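Local coordinates for protein endo-beta-1,4-glucanase (cellulase B) (Bacillus halodurans, PDB 4V2X) that hydrolyses beta-glucans, among them xyloglucan and beta-1,3-1,4-glucans, using a family 5 catalytic module aided by a CBM46 carbohydrate-binding module, at residues M509-V514 with V558-H563; N282-T287 with D523-K528; W69-T74 with F364-Y369. One frame throughout, in Å; residues are numbered along the deposited sequence.

Contact 1 (M509-V514 with V558-H563)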
loop_
_atom_site.group_PDB
_atom_site.type_symbol
_atom_site.label_atom_id
_atom_site.label_comp_id
_atom_site.label_asym_id
_atom_site.label_seq_id
_atom_site.Cartn_x
_atom_site.Cartn_y
_atom_site.Cartn_z
ATOM N N MET A 509 20.418 -27.517 -28.743
ATOM C CA MET A 509 19.974 -27.707 -30.114
ATOM C C MET A 509 19.290 -26.434 -30.583
ATOM O O MET A 509 18.413 -25.916 -29.896
ATOM C CB MET A 509 18.988 -28.871 -30.209
ATOM C CG MET A 509 18.560 -29.192 -31.636
ATOM S SD MET A 509 17.057 -30.181 -31.761
ATOM C CE MET A 509 15.801 -28.969 -31.354
ATOM N N GLU A 510 19.702 -25.946 -31.749
ATOM C CA GLU A 510 19.017 -24.849 -32.416
ATOM C C GLU A 510 18.037 -25.378 -33.448
ATOM O O GLU A 510 18.257 -26.439 -34.032
ATOM C CB GLU A 510 20.013 -23.936 -33.133
ATOM C CG GLU A 510 20.971 -23.201 -32.226
ATOM C CD GLU A 510 21.880 -22.301 -33.015
ATOM O OE1 GLU A 510 21.457 -21.173 -33.332
ATOM O OE2 GLU A 510 23.006 -22.745 -33.328
ATOM N N ALA A 511 16.971 -24.624 -33.675
ATOM C CA ALA A 511 15.994 -24.931 -34.721
ATOM C C ALA A 511 15.577 -23.632 -35.401
ATOM O O ALA A 511 15.063 -22.718 -34.746
ATOM C CB ALA A 511 14.783 -25.649 -34.131
ATOM N N VAL A 512 15.833 -23.544 -36.706
ATOM C CA VAL A 512 15.450 -22.376 -37.504
ATOM C C VAL A 512 14.786 -22.850 -38.787
ATOM O O VAL A 512 15.122 -23.915 -39.304
ATOM C CB VAL A 512 16.662 -21.473 -37.841
ATOM C CG1 VAL A 512 17.372 -21.029 -36.568
ATOM C CG2 VAL A 512 17.643 -22.177 -38.771
ATOM N N TYR A 513 13.839 -22.071 -39.302
ATOM C CA TYR A 513 13.271 -22.354 -40.610
ATOM C C TYR A 513 14.330 -22.002 -41.635
ATOM O O TYR A 513 14.985 -20.972 -41.493
ATOM C CB TYR A 513 11.999 -21.538 -40.837
ATOM C CG TYR A 513 10.878 -21.964 -39.919
ATOM C CD1 TYR A 513 10.239 -23.186 -40.105
ATOM C CD2 TYR A 513 10.478 -21.168 -38.854
ATOM C CE1 TYR A 513 9.221 -23.594 -39.261
ATOM C CE2 TYR A 513 9.462 -21.572 -38.001
ATOM C CZ TYR A 513 8.838 -22.791 -38.214
ATOM O OH TYR A 513 7.831 -23.211 -37.377
ATOM N N VAL A 514 14.514 -22.844 -42.649
ATOM C CA VAL A 514 15.539 -22.572 -43.666
ATOM C C VAL A 514 15.254 -21.249 -44.393
ATOM O O VAL A 514 16.187 -20.575 -44.820
ATOM C CB VAL A 514 15.717 -23.729 -44.685
ATOM C CG1 VAL A 514 16.149 -25.004 -43.979
ATOM C CG2 VAL A 514 14.457 -23.972 -45.501
ATOM N N VAL A 558 13.087 -27.241 -41.682
ATOM C CA VAL A 558 13.742 -26.679 -40.506
ATOM C C VAL A 558 15.162 -27.224 -40.427
ATOM O O VAL A 558 15.391 -28.431 -40.585
ATOM C CB VAL A 558 12.950 -27.042 -39.238
ATOM C CG1 VAL A 558 13.761 -26.801 -37.966
ATOM C CG2 VAL A 558 11.642 -26.256 -39.215
ATOM N N ARG A 559 16.117 -26.333 -40.179
ATOM C CA ARG A 559 17.498 -26.734 -39.956
ATOM C C ARG A 559 17.755 -26.819 -38.464
ATOM O O ARG A 559 17.522 -25.857 -37.726
ATOM C CB ARG A 559 18.486 -25.750 -40.596
ATOM C CG ARG A 559 19.939 -26.185 -40.454
ATOM C CD ARG A 559 20.887 -25.250 -41.202
ATOM N NE ARG A 559 20.744 -23.858 -40.764
ATOM C CZ ARG A 559 21.249 -23.347 -39.637
ATOM N NH1 ARG A 559 21.956 -24.099 -38.796
ATOM N NH2 ARG A 559 21.046 -22.066 -39.345
ATOM N N LEU A 560 18.216 -27.985 -38.024
ATOM C CA LEU A 560 18.608 -28.198 -36.645
ATOM C C LEU A 560 20.123 -28.132 -36.552
ATOM O O LEU A 560 20.824 -28.559 -37.469
ATOM C CB LEU A 560 18.131 -29.567 -36.163
ATOM C CG LEU A 560 16.637 -29.846 -36.270
ATOM C CD1 LEU A 560 16.344 -31.250 -35.769
ATOM C CD2 LEU A 560 15.825 -28.823 -35.496
ATOM N N THR A 561 20.624 -27.596 -35.447
ATOM C CA THR A 561 22.056 -27.594 -35.188
ATOM C C THR A 561 22.274 -28.115 -33.775
ATOM O O THR A 561 21.817 -27.516 -32.802
ATOM C CB THR A 561 22.665 -26.193 -35.342
ATOM O OG1 THR A 561 22.337 -25.664 -36.635
ATOM C CG2 THR A 561 24.187 -26.241 -35.169
ATOM N N PHE A 562 22.953 -29.250 -33.683
ATOM C CA PHE A 562 23.250 -29.872 -32.414
ATOM C C PHE A 562 24.654 -29.487 -32.003
ATOM O O PHE A 562 25.600 -29.691 -32.758
ATOM C CB PHE A 562 23.110 -31.387 -32.524
ATOM C CG PHE A 562 21.709 -31.832 -32.802
ATOM C CD1 PHE A 562 21.245 -31.926 -34.101
ATOM C CD2 PHE A 562 20.849 -32.141 -31.758
ATOM C CE1 PHE A 562 19.942 -32.325 -34.357
ATOM C CE2 PHE A 562 19.553 -32.544 -32.003
ATOM C CZ PHE A 562 19.098 -32.639 -33.307
ATOM N N HIS A 563 24.751 -28.907 -30.809
ATOM C CA HIS A 563 26.004 -28.449 -30.227
ATOM C C HIS A 563 26.417 -29.412 -29.132
ATOM O O HIS A 563 25.661 -29.642 -28.196
ATOM C CB HIS A 563 25.804 -27.059 -29.627
ATOM C CG HIS A 563 25.398 -26.021 -30.626
ATOM N ND1 HIS A 563 26.308 -25.209 -31.266
ATOM C CD2 HIS A 563 24.180 -25.665 -31.101
ATOM C CE1 HIS A 563 25.671 -24.397 -32.090
ATOM N NE2 HIS A 563 24.379 -24.648 -32.004
#

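Contact 2 (N282-T287 with D523-K528)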
loop_
_atom_site.group_PDB
_atom_site.type_symbol
_atom_site.label_atom_id
_atom_site.label_comp_id
_atom_site.label_asym_id
_atom_site.label_seq_id
_atom_site.Cartn_x
_atom_site.Cartn_y
_atom_site.Cartn_z
ATOM N N ASN A 282 17.917 -24.317 -19.297
ATOM C CA ASN A 282 18.721 -24.621 -20.486
ATOM C C ASN A 282 17.987 -24.310 -21.782
ATOM O O ASN A 282 17.528 -25.204 -22.494
ATOM C CB ASN A 282 19.251 -26.059 -20.484
ATOM C CG ASN A 282 20.340 -26.277 -21.516
ATOM O OD1 ASN A 282 20.538 -25.465 -22.426
ATOM N ND2 ASN A 282 21.052 -27.382 -21.387
ATOM N N ILE A 283 17.912 -23.019 -22.080
ATOM C CA ILE A 283 17.275 -22.509 -23.283
ATOM C C ILE A 283 18.090 -21.284 -23.710
ATOM O O ILE A 283 18.896 -20.762 -22.935
ATOM C CB ILE A 283 15.794 -22.142 -22.998
ATOM C CG1 ILE A 283 14.995 -21.915 -24.286
ATOM C CG2 ILE A 283 15.698 -20.927 -22.086
ATOM C CD1 ILE A 283 13.506 -21.735 -24.021
ATOM N N ALA A 284 17.919 -20.869 -24.957
ATOM C CA ALA A 284 18.501 -19.625 -25.471
ATOM C C ALA A 284 20.038 -19.616 -25.510
ATOM O O ALA A 284 20.652 -18.552 -25.652
ATOM C CB ALA A 284 17.969 -18.420 -24.690
ATOM N N GLY A 285 20.648 -20.795 -25.413
ATOM C CA GLY A 285 22.097 -20.927 -25.511
ATOM C C GLY A 285 22.845 -20.840 -24.200
ATOM O O GLY A 285 24.087 -20.887 -24.204
ATOM N N TYR A 286 22.110 -20.730 -23.088
ATOM C CA TYR A 286 22.707 -20.556 -21.760
ATOM C C TYR A 286 23.025 -21.905 -21.142
ATOM O O TYR A 286 22.403 -22.332 -20.173
ATOM C CB TYR A 286 21.807 -19.705 -20.852
ATOM C CG TYR A 286 21.820 -18.256 -21.266
ATOM C CD1 TYR A 286 22.794 -17.386 -20.779
ATOM C CD2 TYR A 286 20.904 -17.766 -22.190
ATOM C CE1 TYR A 286 22.836 -16.060 -21.175
ATOM C CE2 TYR A 286 20.937 -16.445 -22.592
ATOM C CZ TYR A 286 21.906 -15.595 -22.079
ATOM O OH TYR A 286 21.955 -14.287 -22.479
ATOM N N THR A 287 24.012 -22.561 -21.738
ATOM C CA THR A 287 24.483 -23.861 -21.295
ATOM C C THR A 287 25.569 -23.733 -20.232
ATOM O O THR A 287 25.834 -24.680 -19.496
ATOM C CB THR A 287 25.053 -24.633 -22.488
ATOM O OG1 THR A 287 26.091 -23.856 -23.104
ATOM C CG2 THR A 287 23.948 -24.912 -23.508
ATOM N N ASP A 523 10.168 -18.926 -29.658
ATOM C CA ASP A 523 10.830 -18.640 -30.931
ATOM C C ASP A 523 11.523 -17.276 -30.995
ATOM O O ASP A 523 11.974 -16.842 -32.056
ATOM C CB ASP A 523 9.857 -18.855 -32.107
ATOM C CG ASP A 523 8.746 -17.827 -32.181
ATOM O OD1 ASP A 523 8.774 -16.793 -31.483
ATOM O OD2 ASP A 523 7.824 -18.061 -32.988
ATOM N N TRP A 524 11.620 -16.615 -29.843
ATOM C CA TRP A 524 12.500 -15.458 -29.672
ATOM C C TRP A 524 13.990 -15.868 -29.687
ATOM O O TRP A 524 14.873 -15.022 -29.815
ATOM C CB TRP A 524 12.157 -14.688 -28.389
ATOM C CG TRP A 524 12.033 -15.553 -27.193
ATOM C CD1 TRP A 524 10.899 -16.166 -26.740
ATOM C CD2 TRP A 524 13.078 -15.936 -26.298
ATOM N NE1 TRP A 524 11.171 -16.900 -25.621
ATOM C CE2 TRP A 524 12.502 -16.772 -25.321
ATOM C CE3 TRP A 524 14.441 -15.636 -26.212
ATOM C CZ2 TRP A 524 13.243 -17.328 -24.285
ATOM C CZ3 TRP A 524 15.178 -16.191 -25.178
ATOM C CH2 TRP A 524 14.578 -17.022 -24.227
ATOM N N THR A 525 14.257 -17.167 -29.584
ATOM C CA THR A 525 15.610 -17.696 -29.698
ATOM C C THR A 525 15.639 -18.932 -30.589
ATOM O O THR A 525 14.672 -19.696 -30.649
ATOM C CB THR A 525 16.204 -18.042 -28.311
ATOM O OG1 THR A 525 17.525 -18.579 -28.469
ATOM C CG2 THR A 525 15.334 -19.050 -27.555
ATOM N N SER A 526 16.762 -19.133 -31.276
ATOM C CA SER A 526 16.991 -20.353 -32.035
ATOM C C SER A 526 17.304 -21.556 -31.145
ATOM O O SER A 526 17.133 -22.679 -31.584
ATOM C CB SER A 526 18.160 -20.155 -33.003
ATOM O OG SER A 526 19.350 -19.876 -32.280
ATOM N N PHE A 527 17.793 -21.320 -29.925
ATOM C CA PHE A 527 18.206 -22.414 -29.041
ATOM C C PHE A 527 17.010 -22.935 -28.268
ATOM O O PHE A 527 16.445 -22.218 -27.438
ATOM C CB PHE A 527 19.263 -21.951 -28.043
ATOM C CG PHE A 527 20.599 -21.670 -28.659
ATOM C CD1 PHE A 527 21.542 -22.677 -28.768
ATOM C CD2 PHE A 527 20.916 -20.404 -29.122
ATOM C CE1 PHE A 527 22.784 -22.427 -29.323
ATOM C CE2 PHE A 527 22.159 -20.153 -29.681
ATOM C CZ PHE A 527 23.087 -21.170 -29.784
ATOM N N LYS A 528 16.626 -24.170 -28.553
ATOM C CA LYS A 528 15.453 -24.779 -27.924
ATOM C C LYS A 528 15.755 -25.258 -26.504
ATOM O O LYS A 528 16.918 -25.369 -26.090
ATOM C CB LYS A 528 14.930 -25.944 -28.768
ATOM C CG LYS A 528 14.557 -25.581 -30.199
ATOM C CD LYS A 528 13.489 -24.494 -30.285
ATOM C CE LYS A 528 14.067 -23.111 -30.561
ATOM N NZ LYS A 528 13.013 -22.057 -30.646
HETATM O O HOH W 1 18.953 -26.522 -24.785
#

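Contact 3 (W69-T74 with F364-Y369)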
loop_
_atom_site.group_PDB
_atom_site.type_symbol
_atom_site.label_atom_id
_atom_site.label_comp_id
_atom_site.label_asym_id
_atom_site.label_seq_id
_atom_site.Cartn_x
_atom_site.Cartn_y
_atom_site.Cartn_z
ATOM N N TRP A 69 16.804 -27.640 4.588
ATOM C CA TRP A 69 16.390 -28.617 3.591
ATOM C C TRP A 69 14.865 -28.686 3.560
ATOM O O TRP A 69 14.223 -28.653 4.615
ATOM C CB TRP A 69 16.994 -29.966 3.979
ATOM C CG TRP A 69 16.725 -31.110 3.057
ATOM C CD1 TRP A 69 17.432 -31.444 1.943
ATOM C CD2 TRP A 69 15.713 -32.109 3.204
ATOM N NE1 TRP A 69 16.917 -32.581 1.377
ATOM C CE2 TRP A 69 15.860 -33.010 2.130
ATOM C CE3 TRP A 69 14.695 -32.335 4.141
ATOM C CZ2 TRP A 69 15.028 -34.112 1.962
ATOM C CZ3 TRP A 69 13.871 -33.433 3.975
ATOM C CH2 TRP A 69 14.039 -34.306 2.889
ATOM N N ASN A 70 14.292 -28.761 2.361
ATOM C CA ASN A 70 12.845 -28.920 2.186
ATOM C C ASN A 70 12.464 -30.380 2.015
ATOM O O ASN A 70 13.049 -31.087 1.196
ATOM C CB ASN A 70 12.333 -28.207 0.932
ATOM C CG ASN A 70 12.119 -26.725 1.129
ATOM O OD1 ASN A 70 10.999 -26.278 1.367
ATOM N ND2 ASN A 70 13.186 -25.946 0.984
ATOM N N LEU A 71 11.466 -30.806 2.775
ATOM C CA LEU A 71 10.790 -32.071 2.568
ATOM C C LEU A 71 9.777 -31.879 1.441
ATOM O O LEU A 71 8.574 -31.774 1.673
ATOM C CB LEU A 71 10.096 -32.491 3.870
ATOM C CG LEU A 71 9.383 -33.834 3.889
ATOM C CD1 LEU A 71 10.379 -34.976 3.763
ATOM C CD2 LEU A 71 8.571 -33.946 5.167
ATOM N N GLY A 72 10.279 -31.807 0.212
ATOM C CA GLY A 72 9.459 -31.433 -0.930
ATOM C C GLY A 72 8.619 -32.548 -1.519
ATOM O O GLY A 72 8.929 -33.734 -1.356
ATOM N N ASN A 73 7.564 -32.151 -2.233
ATOM C CA ASN A 73 6.641 -33.074 -2.890
ATOM C C ASN A 73 6.173 -34.173 -1.949
ATOM O O ASN A 73 6.103 -35.338 -2.332
ATOM C CB ASN A 73 7.278 -33.693 -4.148
ATOM C CG ASN A 73 7.279 -32.752 -5.344
ATOM O OD1 ASN A 73 7.519 -33.189 -6.480
ATOM N ND2 ASN A 73 7.019 -31.483 -5.114
ATOM N N THR A 74 5.886 -33.785 -0.713
ATOM C CA THR A 74 5.490 -34.721 0.330
ATOM C C THR A 74 4.130 -34.254 0.871
ATOM O O THR A 74 3.110 -34.458 0.201
ATOM C CB THR A 74 6.613 -34.858 1.377
ATOM O OG1 THR A 74 7.834 -35.198 0.697
ATOM C CG2 THR A 74 6.302 -35.940 2.391
ATOM N N PHE A 364 18.193 -36.155 -2.251
ATOM C CA PHE A 364 18.423 -37.195 -1.251
ATOM C C PHE A 364 17.518 -38.380 -1.557
ATOM O O PHE A 364 16.292 -38.254 -1.586
ATOM C CB PHE A 364 18.150 -36.672 0.159
ATOM C CG PHE A 364 18.789 -37.490 1.252
ATOM C CD1 PHE A 364 20.169 -37.660 1.291
ATOM C CD2 PHE A 364 18.015 -38.082 2.245
ATOM C CE1 PHE A 364 20.769 -38.398 2.298
ATOM C CE2 PHE A 364 18.610 -38.824 3.255
ATOM C CZ PHE A 364 19.988 -38.982 3.282
ATOM N N ASN A 365 18.127 -39.530 -1.813
ATOM C CA ASN A 365 17.381 -40.736 -2.088
ATOM C C ASN A 365 16.665 -41.172 -0.812
ATOM O O ASN A 365 17.300 -41.571 0.161
ATOM C CB ASN A 365 18.326 -41.831 -2.592
ATOM C CG ASN A 365 17.606 -43.097 -3.001
ATOM O OD1 ASN A 365 16.613 -43.502 -2.388
ATOM N ND2 ASN A 365 18.122 -43.747 -4.032
ATOM N N ARG A 366 15.347 -41.115 -0.842
ATOM C CA ARG A 366 14.542 -41.365 0.350
ATOM C C ARG A 366 14.325 -42.833 0.646
ATOM O O ARG A 366 13.761 -43.174 1.683
ATOM C CB ARG A 366 13.202 -40.686 0.202
ATOM C CG ARG A 366 13.364 -39.218 -0.090
ATOM C CD ARG A 366 12.282 -38.454 0.582
ATOM N NE ARG A 366 12.273 -37.061 0.170
ATOM C CZ ARG A 366 11.182 -36.310 0.202
ATOM N NH1 ARG A 366 10.028 -36.827 0.636
ATOM N NH2 ARG A 366 11.238 -35.042 -0.204
ATOM N N HIS A 367 14.756 -43.698 -0.263
ATOM C CA HIS A 367 14.652 -45.137 -0.048
ATOM C C HIS A 367 15.926 -45.696 0.565
ATOM O O HIS A 367 15.861 -46.572 1.425
ATOM C CB HIS A 367 14.325 -45.829 -1.357
ATOM C CG HIS A 367 13.048 -45.349 -1.971
ATOM N ND1 HIS A 367 11.813 -45.637 -1.431
ATOM C CD2 HIS A 367 12.814 -44.577 -3.057
ATOM C CE1 HIS A 367 10.871 -45.079 -2.169
ATOM N NE2 HIS A 367 11.452 -44.427 -3.162
ATOM N N THR A 368 17.077 -45.184 0.129
ATOM C CA THR A 368 18.373 -45.676 0.607
ATOM C C THR A 368 19.132 -44.680 1.488
ATOM O O THR A 368 20.180 -45.027 2.045
ATOM C CB THR A 368 19.256 -46.095 -0.580
ATOM O OG1 THR A 368 19.451 -44.982 -1.460
ATOM C CG2 THR A 368 18.591 -47.217 -1.354
ATOM N N TYR A 369 18.611 -43.459 1.610
ATOM C CA TYR A 369 19.195 -42.414 2.457
ATOM C C TYR A 369 20.636 -42.084 2.052
ATOM O O TYR A 369 21.570 -42.154 2.851
ATOM C CB TYR A 369 19.095 -42.794 3.944
ATOM C CG TYR A 369 17.696 -43.212 4.367
ATOM C CD1 TYR A 369 16.639 -42.312 4.325
ATOM C CD2 TYR A 369 17.435 -44.504 4.816
ATOM C CE1 TYR A 369 15.361 -42.689 4.702
ATOM C CE2 TYR A 369 16.158 -44.889 5.199
ATOM C CZ TYR A 369 15.124 -43.978 5.142
ATOM O OH TYR A 369 13.844 -44.340 5.519
#

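Contact 1 (M509-V514 with V558-H563)
A chi1 of -176° carries CG of Met509 to the far side from its amide N, and the side chain runs alongside Phe562 and rests on its ring: CG sits over one face, 3.8 Å from the centroid of the Phe562 ring. The sulfur continues toward the rim, SD of Met509 lying 3.4 Å from CE2 of Phe562 in an oblique Met-aromatic contact. A bend at chi3 then brings CE to Leu560, whose CD2 packs 3.6 Å from CB of Ala511. The small alanine suits this spot because it accepts the leucine branch close to the backbone. Farther along the same face, CG2 of Val558 meets the Tyr513 ring obliquely, 3.5 Å from CD1.

The other face is mixed: charged and polar ends share it with Val512. NE2 of His563 donates to OE2 of Glu510 over 2.7 Å, the carboxylate oxygen lying in the imidazole plane and using its anti side. Because OE1 of Glu510 is bonded to Ser526 OG, both carboxylate oxygens are gripped. CG2 of Val512 lies over one face of the Arg559 guanidinium, 3.5 Å from NH2, so the long arginine shields the valine with its flat end.

Beneath these side chains, Glu510 with Thr561 and Val512 with Arg559 form the hydrogen-bonded pairs of an antiparallel register. Strand 506-513 is the outermost on its side of the eight-stranded sheet, and strand 556-564 separates it from strand 569-577, where Ile574 meets Val558. Met509, Leu560 and Phe562 pack inward on Leu545 and Met543 of strand 542-545.

Contact 2 (N282-T287 with D523-K528)
The Phe527 ring lies with one face against Gly285, whose CA is 3.8 Å from the ring centroid and close to its normal, a CH-pi contact. Glycine suits this place twice over: at its backbone angles a CB would jam against the preceding carbonyl O, and it would also press on the ring. Next to it, Ala284 N donates to Phe527 O over 3.2 Å, reaching the oxygen from above the carbonyl plane, 44° out of it. Although CB of Ala284 points away from the other segment overall, it still touches Trp524, lying obliquely 3.6 Å from CZ3.

Thr525 lies against Ala284: a chi1 of 179° sets its OG1 3.3 Å from CA of Ala284 and lets it accept from Phe527 N, 3.1 Å away, in an ST turn. A valine in place of Thr525 lacks this acceptor, and Phe527 N would probably lose its partner and the turn presenting the ring its brace. Lys528 NZ closes the same loop, 2.9 Å from Thr525 O, while also bonding to Ala519 O and Pro521 O.

A water lies within hydrogen-bonding distance of both Asn282 O and Lys528 O. Asn282, with positive phi, is the C-prime residue of the Schellman motif ending helix 277-281, and a type I' turn from Ile283 to Tyr286 follows. Here a Schellman motif and type I' turn of the catalytic barrel meet an ST turn of the CBM46 module, joining the two modules.

Contact 3 (W69-T74 with F364-Y369)
Arg366 reaches into the loop that follows strand 68-70 and grips it with both terminal nitrogens. NH1 donates to OG1 of Thr74 over 2.7 Å in an almost straight bond (177°), the hydroxyl oxygen lying in the guanidinium plane. NH2 takes Gly72 O at 2.9 Å, meeting a lone pair in the carbonyl plane, though that oxygen is tilted out of the guanidinium plane. Thr74 OG1 in turn donates to Gly72 O over 2.7 Å, from well above the carbonyl plane. The threonine hydroxyl is therefore acceptor and donor at once, and Gly72 O holds two donors from different directions; the positive charge of the arginine probably polarises both. CD1 of Leu71 lies over one face of the guanidinium, toward its rim, 3.7 Å from NH1. The group is thus fixed by bonds at its rim and hydrocarbon above its plane, a setting well matched to a buried arginine.

Trp69 comes next in buried area. Its CB points toward the other segment, and the near-trans chi1 (-178°) sets CH2 obliquely 4.2 Å from NH2 of Arg366. The same six-membered ring touches Phe364, where CZ2 of Trp69 is 4.4 Å from CB. The remaining indole edge is polar: NE1 bonds to Asp359 OD2, which also receives Phe364 N, so one carboxylate oxygen positions both aromatic residues.

Phe364 meets Trp371 edge-to-face and packs on Leu94 and Ile98 of helix 92-100, and Trp69 also rests on Ile98. Strand 68-70, the first of the eight-stranded parallel (beta/alpha)8 barrel, lies between 105-108 and the last strand, 354-357. Strand 364-365, paired with 370-371, follows that last strand and sends Arg366 back to the C-terminal end of the first.

From the N terminus, the chain opens contact 3 at 69-74, on the first barrel strand, and passes 282-287 before 364-369 closes contact 3 beyond the last barrel strand. Contact 2 is still open then; the chain runs through the Ig-like module and opens contact 1 at 509-514, after which 523-528 closes contact 2 and 558-563 closes contact 1. Contact 2 thus crosses both others, while contacts 3 and 1 are in series. Contacts 1 and 2 touch, their centres about 11 Å apart, whereas the centre of contact 3 is about 31 Å from that of contact 2. Together they join the barrel's beginning and end, barrel and CBM46, and strands within CBM46.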